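Side-chain contacts in oligogalacturonate lyase (Yersinia enterocolitica subsp. enterocolitica, PDB 3PE7), which cleaves short oligogalacturonates by beta-elimination, probably in the cytoplasm and with the help of a manganese ion bound by its seven-bladed beta-propeller: residues Gly128-Asn133 with Thr137-Ile142; Asp148-Thr153 with His159-Thr164; Arg229-His234 with Ser250-Val255; Leu322-Met327 with Pro356-Asp361. One frame throughout, in Å; residues are numbered along the deposited sequence.

Contact 1. Residues Gly128-Asn133 with Thr137-Ile142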
# COMPACT_ATOMS: atom_id res chain seq x y z
N GLY A 128 -11.62 1.38 -1.93
CA GLY A 128 -10.25 1.25 -1.43
C GLY A 128 -9.94 -0.07 -0.75
O GLY A 128 -10.58 -1.11 -1.02
N THR A 129 -8.96 -0.04 0.15
CA THR A 129 -8.35 -1.24 0.70
C THR A 129 -8.83 -1.50 2.13
O THR A 129 -8.88 -0.58 2.93
CB THR A 129 -6.80 -1.11 0.67
OG1 THR A 129 -6.38 -0.86 -0.69
CG2 THR A 129 -6.14 -2.37 1.16
N TRP A 130 -9.18 -2.74 2.43
CA TRP A 130 -9.52 -3.14 3.81
C TRP A 130 -8.22 -3.41 4.56
O TRP A 130 -7.34 -4.11 4.03
CB TRP A 130 -10.40 -4.38 3.79
CG TRP A 130 -11.73 -4.12 3.20
CD1 TRP A 130 -12.06 -4.11 1.88
CD2 TRP A 130 -12.94 -3.79 3.91
NE1 TRP A 130 -13.40 -3.80 1.71
CE2 TRP A 130 -13.96 -3.60 2.95
CE3 TRP A 130 -13.25 -3.63 5.27
CZ2 TRP A 130 -15.28 -3.28 3.30
CZ3 TRP A 130 -14.56 -3.30 5.62
CH2 TRP A 130 -15.56 -3.13 4.64
N VAL A 131 -8.10 -2.88 5.78
CA VAL A 131 -6.83 -3.00 6.53
C VAL A 131 -7.10 -3.63 7.89
O VAL A 131 -8.03 -3.23 8.59
CB VAL A 131 -6.17 -1.60 6.72
CG1 VAL A 131 -5.00 -1.66 7.73
CG2 VAL A 131 -5.69 -1.07 5.38
N ALA A 132 -6.29 -4.62 8.26
CA ALA A 132 -6.50 -5.34 9.52
C ALA A 132 -5.83 -4.65 10.69
O ALA A 132 -4.89 -3.87 10.53
CB ALA A 132 -6.01 -6.78 9.40
N ASN A 133 -6.32 -4.95 11.89
CA ASN A 133 -5.59 -4.64 13.11
C ASN A 133 -4.39 -5.59 13.28
O ASN A 133 -4.26 -6.58 12.56
CB ASN A 133 -6.55 -4.71 14.31
CG ASN A 133 -7.08 -6.12 14.59
OD1 ASN A 133 -7.10 -6.97 13.72
ND2 ASN A 133 -7.49 -6.36 15.83
N THR A 137 -7.87 -9.65 13.78
CA THR A 137 -9.19 -10.07 14.24
C THR A 137 -10.30 -9.15 13.75
O THR A 137 -11.49 -9.50 13.83
CB THR A 137 -9.25 -10.17 15.79
OG1 THR A 137 -8.94 -8.90 16.38
CG2 THR A 137 -8.33 -11.25 16.31
N LYS A 138 -9.90 -7.97 13.24
CA LYS A 138 -10.83 -6.93 12.77
C LYS A 138 -10.26 -6.24 11.53
O LYS A 138 -9.05 -6.21 11.34
CB LYS A 138 -11.07 -5.86 13.85
CG LYS A 138 -11.88 -6.34 15.06
CD LYS A 138 -11.94 -5.30 16.15
CE LYS A 138 -10.64 -5.30 16.94
NZ LYS A 138 -10.71 -4.44 18.17
N LEU A 139 -11.15 -5.70 10.69
CA LEU A 139 -10.77 -4.91 9.51
C LEU A 139 -11.47 -3.57 9.53
O LEU A 139 -12.60 -3.46 10.03
CB LEU A 139 -11.22 -5.61 8.23
CG LEU A 139 -10.72 -6.98 7.80
CD1 LEU A 139 -11.44 -7.32 6.50
CD2 LEU A 139 -9.22 -6.99 7.59
N VAL A 140 -10.80 -2.55 9.00
CA VAL A 140 -11.48 -1.29 8.66
C VAL A 140 -11.47 -1.08 7.14
O VAL A 140 -10.52 -1.47 6.46
CB VAL A 140 -10.93 -0.05 9.40
CG1 VAL A 140 -11.42 -0.04 10.86
CG2 VAL A 140 -9.40 0.04 9.34
N GLY A 141 -12.53 -0.45 6.64
CA GLY A 141 -12.65 -0.14 5.21
C GLY A 141 -13.75 0.86 4.97
O GLY A 141 -14.51 1.18 5.89
N ILE A 142 -13.85 1.36 3.74
CA ILE A 142 -14.87 2.34 3.38
C ILE A 142 -15.92 1.70 2.48
O ILE A 142 -15.59 0.94 1.59
CB ILE A 142 -14.25 3.55 2.63
CG1 ILE A 142 -13.18 4.25 3.48
CG2 ILE A 142 -15.33 4.57 2.21
CD1 ILE A 142 -13.66 4.79 4.81
O HOH W 1 -10.98 1.41 2.36
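N133 reaches across to T137 and K138 where the beta hairpin of strands 124-132 and 138-145 turns, in one blade of the beta-propeller. Its side-chain OD1 takes two backbone N-H groups: T137 N at 2.8 Å, in the carbonyl plane on a lone pair, and K138 N at 3.0 Å, from above that plane. ND2 gives a hydrogen to T137 OG1 at 3.0 Å, nearly in the amide plane. With chi1 at 66°, CG sits between the backbone N and the carbonyl carbon, which swings the amide over the turn, and the three bonds fix its rotation. Behind it, N133 N binds K138 O at 3.1 Å, and V131 and V140 exchange two bonds as a hydrogen-bonded antiparallel pair. A132 faces L139 in a non-hydrogen-bonded pair, A132 CB 3.7 Å from L139 CD2, on the side of the sheet where F87 touches both. Further out, D200 accepts from N133 ND2 and forms a salt bridge with K138 NZ, which E223 also holds. Further from the turn, G141 CA lies over one face of W130, offset toward the rim and 3.8 Å from the centroid of the six-membered ring.

Contact 2. Residues Asp148-Thr153 with His159-Thr164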
# COMPACT_ATOMS: atom_id res chain seq x y z
N ASP A 148 -24.44 7.02 -4.86
CA ASP A 148 -23.41 8.05 -4.89
C ASP A 148 -22.13 7.57 -5.56
O ASP A 148 -21.24 8.37 -5.84
CB ASP A 148 -23.07 8.50 -3.47
CG ASP A 148 -24.19 9.27 -2.82
OD1 ASP A 148 -25.13 9.69 -3.54
OD2 ASP A 148 -24.12 9.48 -1.58
N TRP A 149 -22.03 6.26 -5.81
CA TRP A 149 -20.81 5.70 -6.38
C TRP A 149 -20.79 5.79 -7.90
O TRP A 149 -21.82 5.58 -8.55
CB TRP A 149 -20.62 4.24 -5.97
CG TRP A 149 -19.42 3.60 -6.62
CD1 TRP A 149 -19.43 2.59 -7.56
CD2 TRP A 149 -18.05 3.96 -6.43
NE1 TRP A 149 -18.14 2.29 -7.93
CE2 TRP A 149 -17.27 3.10 -7.25
CE3 TRP A 149 -17.40 4.92 -5.64
CZ2 TRP A 149 -15.88 3.19 -7.32
CZ3 TRP A 149 -16.00 4.99 -5.70
CH2 TRP A 149 -15.26 4.13 -6.53
N VAL A 150 -19.62 6.12 -8.44
CA VAL A 150 -19.34 5.99 -9.87
C VAL A 150 -17.96 5.33 -10.02
O VAL A 150 -17.09 5.54 -9.16
CB VAL A 150 -19.37 7.36 -10.60
CG1 VAL A 150 -20.72 8.06 -10.42
CG2 VAL A 150 -18.23 8.25 -10.15
N PRO A 151 -17.75 4.53 -11.09
CA PRO A 151 -16.43 3.95 -11.34
C PRO A 151 -15.38 5.04 -11.58
O PRO A 151 -15.58 5.91 -12.44
CB PRO A 151 -16.64 3.11 -12.62
CG PRO A 151 -18.09 2.89 -12.71
CD PRO A 151 -18.77 4.05 -12.05
N LEU A 152 -14.29 5.02 -10.82
CA LEU A 152 -13.31 6.10 -10.90
C LEU A 152 -12.15 5.67 -11.79
O LEU A 152 -11.03 5.41 -11.32
CB LEU A 152 -12.83 6.48 -9.50
CG LEU A 152 -13.94 7.04 -8.59
CD1 LEU A 152 -13.42 7.27 -7.16
CD2 LEU A 152 -14.55 8.33 -9.17
N THR A 153 -12.45 5.59 -13.08
CA THR A 153 -11.56 4.91 -14.02
C THR A 153 -10.49 5.80 -14.64
O THR A 153 -9.60 5.31 -15.36
CB THR A 153 -12.35 4.22 -15.15
OG1 THR A 153 -13.10 5.20 -15.86
CG2 THR A 153 -13.29 3.13 -14.57
N HIS A 159 -11.17 13.48 -9.75
CA HIS A 159 -11.24 14.89 -9.37
C HIS A 159 -12.67 15.36 -9.09
O HIS A 159 -12.95 15.91 -8.01
CB HIS A 159 -10.58 15.78 -10.44
CG HIS A 159 -10.54 17.23 -10.08
ND1 HIS A 159 -11.53 18.11 -10.45
CD2 HIS A 159 -9.63 17.95 -9.38
CE1 HIS A 159 -11.23 19.32 -10.00
NE2 HIS A 159 -10.09 19.25 -9.34
N GLU A 160 -13.57 15.12 -10.04
CA GLU A 160 -14.96 15.57 -9.96
C GLU A 160 -15.76 14.88 -8.85
O GLU A 160 -16.71 15.46 -8.31
CB GLU A 160 -15.68 15.37 -11.30
CG GLU A 160 -15.13 16.25 -12.45
CD GLU A 160 -15.18 17.73 -12.14
OE1 GLU A 160 -16.25 18.23 -11.75
OE2 GLU A 160 -14.13 18.40 -12.31
N PHE A 161 -15.37 13.65 -8.53
CA PHE A 161 -16.10 12.86 -7.53
C PHE A 161 -16.13 13.57 -6.17
O PHE A 161 -17.14 13.50 -5.45
CB PHE A 161 -15.45 11.49 -7.39
CG PHE A 161 -16.24 10.53 -6.56
CD1 PHE A 161 -17.53 10.15 -6.94
CD2 PHE A 161 -15.71 10.01 -5.39
CE1 PHE A 161 -18.27 9.26 -6.16
CE2 PHE A 161 -16.45 9.11 -4.61
CZ PHE A 161 -17.73 8.74 -5.00
N TYR A 162 -15.03 14.22 -5.84
CA TYR A 162 -14.89 14.93 -4.57
C TYR A 162 -16.03 15.94 -4.32
O TYR A 162 -16.56 16.03 -3.22
CB TYR A 162 -13.53 15.65 -4.53
CG TYR A 162 -13.40 16.71 -3.45
CD1 TYR A 162 -13.44 18.07 -3.77
CD2 TYR A 162 -13.22 16.35 -2.12
CE1 TYR A 162 -13.32 19.05 -2.79
CE2 TYR A 162 -13.10 17.32 -1.12
CZ TYR A 162 -13.15 18.67 -1.46
OH TYR A 162 -13.01 19.63 -0.48
N PHE A 163 -16.43 16.65 -5.37
CA PHE A 163 -17.43 17.71 -5.25
C PHE A 163 -18.86 17.19 -5.07
O PHE A 163 -19.75 17.96 -4.69
CB PHE A 163 -17.35 18.64 -6.45
CG PHE A 163 -16.00 19.27 -6.64
CD1 PHE A 163 -15.68 20.46 -5.98
CD2 PHE A 163 -15.04 18.68 -7.46
CE1 PHE A 163 -14.42 21.05 -6.15
CE2 PHE A 163 -13.77 19.27 -7.63
CZ PHE A 163 -13.47 20.45 -6.98
N THR A 164 -19.07 15.90 -5.33
CA THR A 164 -20.39 15.29 -5.20
C THR A 164 -20.79 14.99 -3.75
O THR A 164 -21.93 14.65 -3.50
CB THR A 164 -20.53 13.98 -6.02
OG1 THR A 164 -19.66 12.98 -5.48
CG2 THR A 164 -20.21 14.21 -7.50
O HOH W 2 -21.52 10.98 -5.61
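F161 is the hub here, a phenyl ring that D148, W149, V150 and L152 meet from several directions. CG of F161 is anti to the backbone N (chi1 -171°), which carries the ring from helix 155-161 toward the loop. W149 crosses it at about a right angle: the edge of the indole points toward the face of the phenyl in an offset edge-to-face pair, with planes at 82° and six-membered ring centroids 5.6 Å apart. The nearest atoms of that pair are W149 CE3 and F161 CZ, at 3.9 Å. At the ring's own edge, in its plane, D148 O comes to 3.1 Å from F161 CE1, so a backbone carbonyl faces the slightly positive rim of the phenyl. V150 runs past in the opposite direction, touching F161 CD1 with CG2 at 3.8 Å. L152 lies across the base of the side chain, its CD2 3.7 Å from F161 CB. A water adds a polar link beside this apolar patch, donating to D148 O at 2.6 Å and to T164 OG1 at 2.7 Å. T164 OG1 in turn gives its proton to F161 O, in the carbonyl plane on a lone pair, so that carbonyl is gripped by both the hydroxyl and the backbone N of T164. W189 makes a further edge-to-face pair with F161, and I144 packs on both F161 and W149. The whole is an aromatic cluster that fastens a short helix to its preceding loop, within the long excursion between strands 138-145 and 168-174 of one propeller blade.

Contact 3. Residues Arg229-His234 with Ser250-Val255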
# COMPACT_ATOMS: atom_id res chain seq x y z
N ARG A 229 -10.78 13.75 15.36
CA ARG A 229 -9.91 14.91 15.39
C ARG A 229 -8.93 14.91 14.23
O ARG A 229 -8.51 13.86 13.78
CB ARG A 229 -9.16 15.02 16.73
CG ARG A 229 -8.05 13.99 16.98
CD ARG A 229 -8.60 12.71 17.57
NE ARG A 229 -7.59 11.84 18.18
CZ ARG A 229 -7.78 10.55 18.45
NH1 ARG A 229 -6.81 9.83 18.99
NH2 ARG A 229 -8.95 9.97 18.16
N LYS A 230 -8.57 16.09 13.75
CA LYS A 230 -7.54 16.17 12.72
C LYS A 230 -6.15 15.97 13.31
O LYS A 230 -5.86 16.37 14.45
CB LYS A 230 -7.64 17.46 11.90
CG LYS A 230 -7.60 18.75 12.65
CD LYS A 230 -7.74 19.94 11.67
CE LYS A 230 -9.03 19.93 10.89
NZ LYS A 230 -9.24 21.25 10.21
N VAL A 231 -5.29 15.34 12.51
CA VAL A 231 -3.89 15.14 12.88
C VAL A 231 -3.17 16.48 12.97
O VAL A 231 -2.36 16.72 13.88
CB VAL A 231 -3.22 14.17 11.87
CG1 VAL A 231 -1.68 14.16 12.03
CG2 VAL A 231 -3.80 12.77 12.02
N LYS A 232 -3.48 17.38 12.04
CA LYS A 232 -2.95 18.74 12.10
C LYS A 232 -3.88 19.71 11.40
O LYS A 232 -4.72 19.30 10.60
CB LYS A 232 -1.55 18.81 11.47
CG LYS A 232 -1.53 18.91 9.95
CD LYS A 232 -0.13 18.85 9.39
CE LYS A 232 0.68 20.09 9.76
NZ LYS A 232 2.09 19.98 9.20
N THR A 233 -3.73 20.99 11.74
CA THR A 233 -4.30 22.06 10.94
C THR A 233 -3.27 22.42 9.87
O THR A 233 -2.12 22.75 10.19
CB THR A 233 -4.63 23.28 11.80
OG1 THR A 233 -5.57 22.89 12.81
CG2 THR A 233 -5.23 24.39 10.95
N HIS A 234 -3.68 22.33 8.61
CA HIS A 234 -2.83 22.72 7.49
C HIS A 234 -2.48 24.20 7.60
O HIS A 234 -3.35 25.05 7.84
CB HIS A 234 -3.55 22.51 6.15
CG HIS A 234 -3.73 21.08 5.75
ND1 HIS A 234 -3.59 20.65 4.45
CD2 HIS A 234 -4.07 19.98 6.48
CE1 HIS A 234 -3.83 19.35 4.39
NE2 HIS A 234 -4.12 18.92 5.61
N SER A 250 4.35 3.72 16.46
CA SER A 250 4.92 4.83 17.24
C SER A 250 4.48 6.21 16.75
O SER A 250 4.42 7.15 17.55
CB SER A 250 6.45 4.73 17.22
OG SER A 250 6.97 4.78 15.88
N ALA A 251 4.17 6.33 15.45
CA ALA A 251 3.89 7.63 14.84
C ALA A 251 3.15 7.44 13.52
O ALA A 251 3.24 6.36 12.90
CB ALA A 251 5.18 8.40 14.61
N LEU A 252 2.44 8.50 13.11
CA LEU A 252 1.92 8.64 11.75
C LEU A 252 2.89 9.52 10.98
O LEU A 252 3.25 10.61 11.42
CB LEU A 252 0.51 9.24 11.77
CG LEU A 252 -0.32 9.16 10.48
CD1 LEU A 252 -0.80 7.73 10.21
CD2 LEU A 252 -1.47 10.13 10.57
N VAL A 253 3.35 9.03 9.83
CA VAL A 253 4.33 9.75 8.99
C VAL A 253 3.60 10.22 7.74
O VAL A 253 2.68 9.56 7.27
CB VAL A 253 5.54 8.83 8.65
CG1 VAL A 253 6.49 9.46 7.61
CG2 VAL A 253 6.31 8.49 9.93
N TYR A 254 4.01 11.37 7.22
CA TYR A 254 3.39 11.91 6.01
C TYR A 254 4.33 12.88 5.32
O TYR A 254 5.39 13.24 5.84
CB TYR A 254 2.05 12.60 6.32
CG TYR A 254 2.17 13.81 7.23
CD1 TYR A 254 2.19 13.66 8.63
CD2 TYR A 254 2.28 15.10 6.70
CE1 TYR A 254 2.32 14.78 9.47
CE2 TYR A 254 2.39 16.21 7.52
CZ TYR A 254 2.41 16.05 8.90
OH TYR A 254 2.55 17.18 9.70
N VAL A 255 3.92 13.31 4.13
CA VAL A 255 4.71 14.23 3.33
C VAL A 255 3.98 15.57 3.26
O VAL A 255 2.75 15.61 3.08
CB VAL A 255 4.94 13.67 1.92
CG1 VAL A 255 5.60 14.70 1.00
CG2 VAL A 255 5.83 12.45 2.01
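L252 is the first residue of strand 252-258 to touch the other segment. A chi1 of -166° turns its side chain away from its own backbone N, and the branch it sends forward ends with CD2 3.8 Å from V231 CG2. The two side chains meet methyl to methyl, a purely apolar touch; M218 and W245 pack against the leucine, and A269 of strand 264-269 touches the valine.

Two residues on, Y254 leaves the same face of the strand and meets K232. The lysine rises along the tyrosine's outer end: K232 CD is 3.2 Å from Y254 OH and 3.8 Å from Y254 CZ, and a bend at chi3 (-68°) then brings the ammonium round to the oxygen. K232 NZ donates to Y254 OH at 2.9 Å, lying at the edge of the ring and in its plane. Neither polar group depends on this bond alone: E238 forms a salt bridge with K232 NZ, which probably favours the charged lysine, while N276 ND2 binds the tyrosine hydroxyl too. Y267 adds a cation-pi contact with the lysine and also meets the Y254 ring, with the two planes at about 20°.

V231 and K232 follow directly on strand 229-230, an outer strand of its sheet, whereas strand 252-258 is the second strand of the following one. The contact is therefore a joint between neighbouring blades of a beta-propeller, apolar at V231 and L252 and closed by a polar cluster at K232 and Y254.

Contact 4. Residues Leu322-Met327 with Pro356-Asp361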
# COMPACT_ATOMS: atom_id res chain seq x y z
N LEU A 322 15.14 5.21 -6.75
CA LEU A 322 14.65 4.87 -5.41
C LEU A 322 15.60 5.47 -4.38
O LEU A 322 16.82 5.34 -4.50
CB LEU A 322 14.59 3.35 -5.23
CG LEU A 322 13.55 2.66 -6.13
CD1 LEU A 322 13.94 1.24 -6.47
CD2 LEU A 322 12.14 2.69 -5.51
N TYR A 323 15.02 6.10 -3.34
CA TYR A 323 15.80 6.75 -2.30
C TYR A 323 15.58 6.09 -0.96
O TYR A 323 14.46 5.74 -0.63
CB TYR A 323 15.40 8.22 -2.16
CG TYR A 323 15.63 9.02 -3.41
CD1 TYR A 323 16.90 9.54 -3.70
CD2 TYR A 323 14.60 9.23 -4.32
CE1 TYR A 323 17.13 10.28 -4.87
CE2 TYR A 323 14.80 9.98 -5.49
CZ TYR A 323 16.08 10.49 -5.76
OH TYR A 323 16.28 11.20 -6.92
N VAL A 324 16.66 5.96 -0.18
CA VAL A 324 16.51 5.47 1.19
C VAL A 324 16.94 6.59 2.12
O VAL A 324 17.98 7.23 1.90
CB VAL A 324 17.30 4.17 1.48
CG1 VAL A 324 17.41 3.90 3.00
CG2 VAL A 324 16.64 3.00 0.79
N PHE A 325 16.12 6.82 3.14
CA PHE A 325 16.37 7.88 4.12
C PHE A 325 16.75 7.23 5.43
O PHE A 325 15.97 6.45 5.98
CB PHE A 325 15.12 8.76 4.29
CG PHE A 325 14.58 9.28 2.99
CD1 PHE A 325 15.06 10.46 2.44
CD2 PHE A 325 13.61 8.57 2.30
CE1 PHE A 325 14.57 10.93 1.23
CE2 PHE A 325 13.12 9.02 1.08
CZ PHE A 325 13.59 10.20 0.54
N ASN A 326 17.97 7.51 5.90
CA ASN A 326 18.42 7.01 7.19
C ASN A 326 18.03 8.03 8.25
O ASN A 326 18.58 9.13 8.32
CB ASN A 326 19.93 6.73 7.17
CG ASN A 326 20.44 6.12 8.48
OD1 ASN A 326 19.95 6.44 9.57
ND2 ASN A 326 21.45 5.27 8.37
N MET A 327 17.03 7.66 9.05
CA MET A 327 16.41 8.60 9.96
C MET A 327 17.21 8.77 11.25
O MET A 327 16.91 9.63 12.06
CB MET A 327 14.96 8.20 10.26
CG MET A 327 14.10 7.89 9.02
SD MET A 327 13.99 9.22 7.79
CE MET A 327 13.13 10.48 8.76
N PRO A 356 7.70 0.93 -3.12
CA PRO A 356 8.78 0.23 -2.42
C PRO A 356 8.49 -0.04 -0.94
O PRO A 356 7.78 0.75 -0.29
CB PRO A 356 9.96 1.20 -2.54
CG PRO A 356 9.33 2.56 -2.66
CD PRO A 356 8.09 2.30 -3.51
N SER A 357 9.00 -1.16 -0.45
CA SER A 357 9.02 -1.46 0.99
C SER A 357 10.30 -2.26 1.28
O SER A 357 10.99 -2.68 0.35
CB SER A 357 7.78 -2.22 1.44
OG SER A 357 7.79 -3.55 0.94
N PHE A 358 10.61 -2.46 2.57
CA PHE A 358 11.79 -3.20 2.97
C PHE A 358 11.49 -4.68 3.15
O PHE A 358 10.39 -5.03 3.59
CB PHE A 358 12.37 -2.61 4.27
CG PHE A 358 12.91 -1.21 4.13
CD1 PHE A 358 12.11 -0.11 4.41
CD2 PHE A 358 14.22 -0.99 3.71
CE1 PHE A 358 12.61 1.22 4.30
CE2 PHE A 358 14.73 0.32 3.57
CZ PHE A 358 13.91 1.43 3.88
N THR A 359 12.44 -5.54 2.80
CA THR A 359 12.38 -6.94 3.18
C THR A 359 12.42 -7.01 4.72
O THR A 359 12.88 -6.07 5.37
CB THR A 359 13.55 -7.75 2.60
OG1 THR A 359 14.78 -7.06 2.87
CG2 THR A 359 13.37 -7.93 1.08
N PRO A 360 11.95 -8.13 5.31
CA PRO A 360 11.94 -8.21 6.77
C PRO A 360 13.32 -7.99 7.44
O PRO A 360 13.39 -7.53 8.60
CB PRO A 360 11.40 -9.63 7.03
CG PRO A 360 10.47 -9.87 5.87
CD PRO A 360 11.20 -9.24 4.69
N ASP A 361 14.40 -8.29 6.71
CA ASP A 361 15.76 -8.12 7.25
C ASP A 361 16.37 -6.73 7.05
O ASP A 361 17.49 -6.46 7.50
CB ASP A 361 16.70 -9.23 6.74
CG ASP A 361 16.97 -9.17 5.25
OD1 ASP A 361 16.52 -8.22 4.59
OD2 ASP A 361 17.66 -10.09 4.74
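The seam between the sheet holding strand 321-326 and the sheet holding strand 357-358 is packed by two apolar pairs, L322 with P356 and V324 with F358. L322 sends CD2 over to the proline ring, 4.0 Å from both P356 CB and P356 CG, so one methyl rests against two neighbouring ring carbons. A chi1 of -67° directs the leucine branch toward that ring, and the two side chains cross at a slant. V298 of the adjacent strand 296-301 also packs against P356 and F358. Strand 357-358 belongs to the blade that closes the propeller, in which strands 12-15 and 22-25 from the start of the chain join 364-369 and 376-381 from its end. The proline follows H355 directly, and its side chain lies about 5 Å from that of H287; both histidines bind the manganese, which is about 8 Å from the P356 side chain. Two residues along from L322, V324 makes the lighter touch of the two. The phenyl ring of F358 reaches closer to strand 321-326 than the start of its side chain would suggest, and it is CE2 of F358 that meets CG2 of V324, at 4.3 Å.

Contacts 1, 3 and 4 are buried, whereas contact 2 lies at the surface, its centre about 21 Å from the centre of the chain. Contact 1 works within a blade through backbone pairing and a side-chain amide; contacts 3 and 4 join successive sheets through side chains alone. Of these two seams, contact 4 is wholly apolar and near the manganese, while contact 3 adds a lysine-tyrosine bond and has a calcium site in its neighbourhood. Contact 2 follows contact 1 along the chain, since strand 138-145 leads into its loop and helix, and relies on aromatic packing and a water. Contacts 1 and 4 lie on opposite sides of the chain's centre.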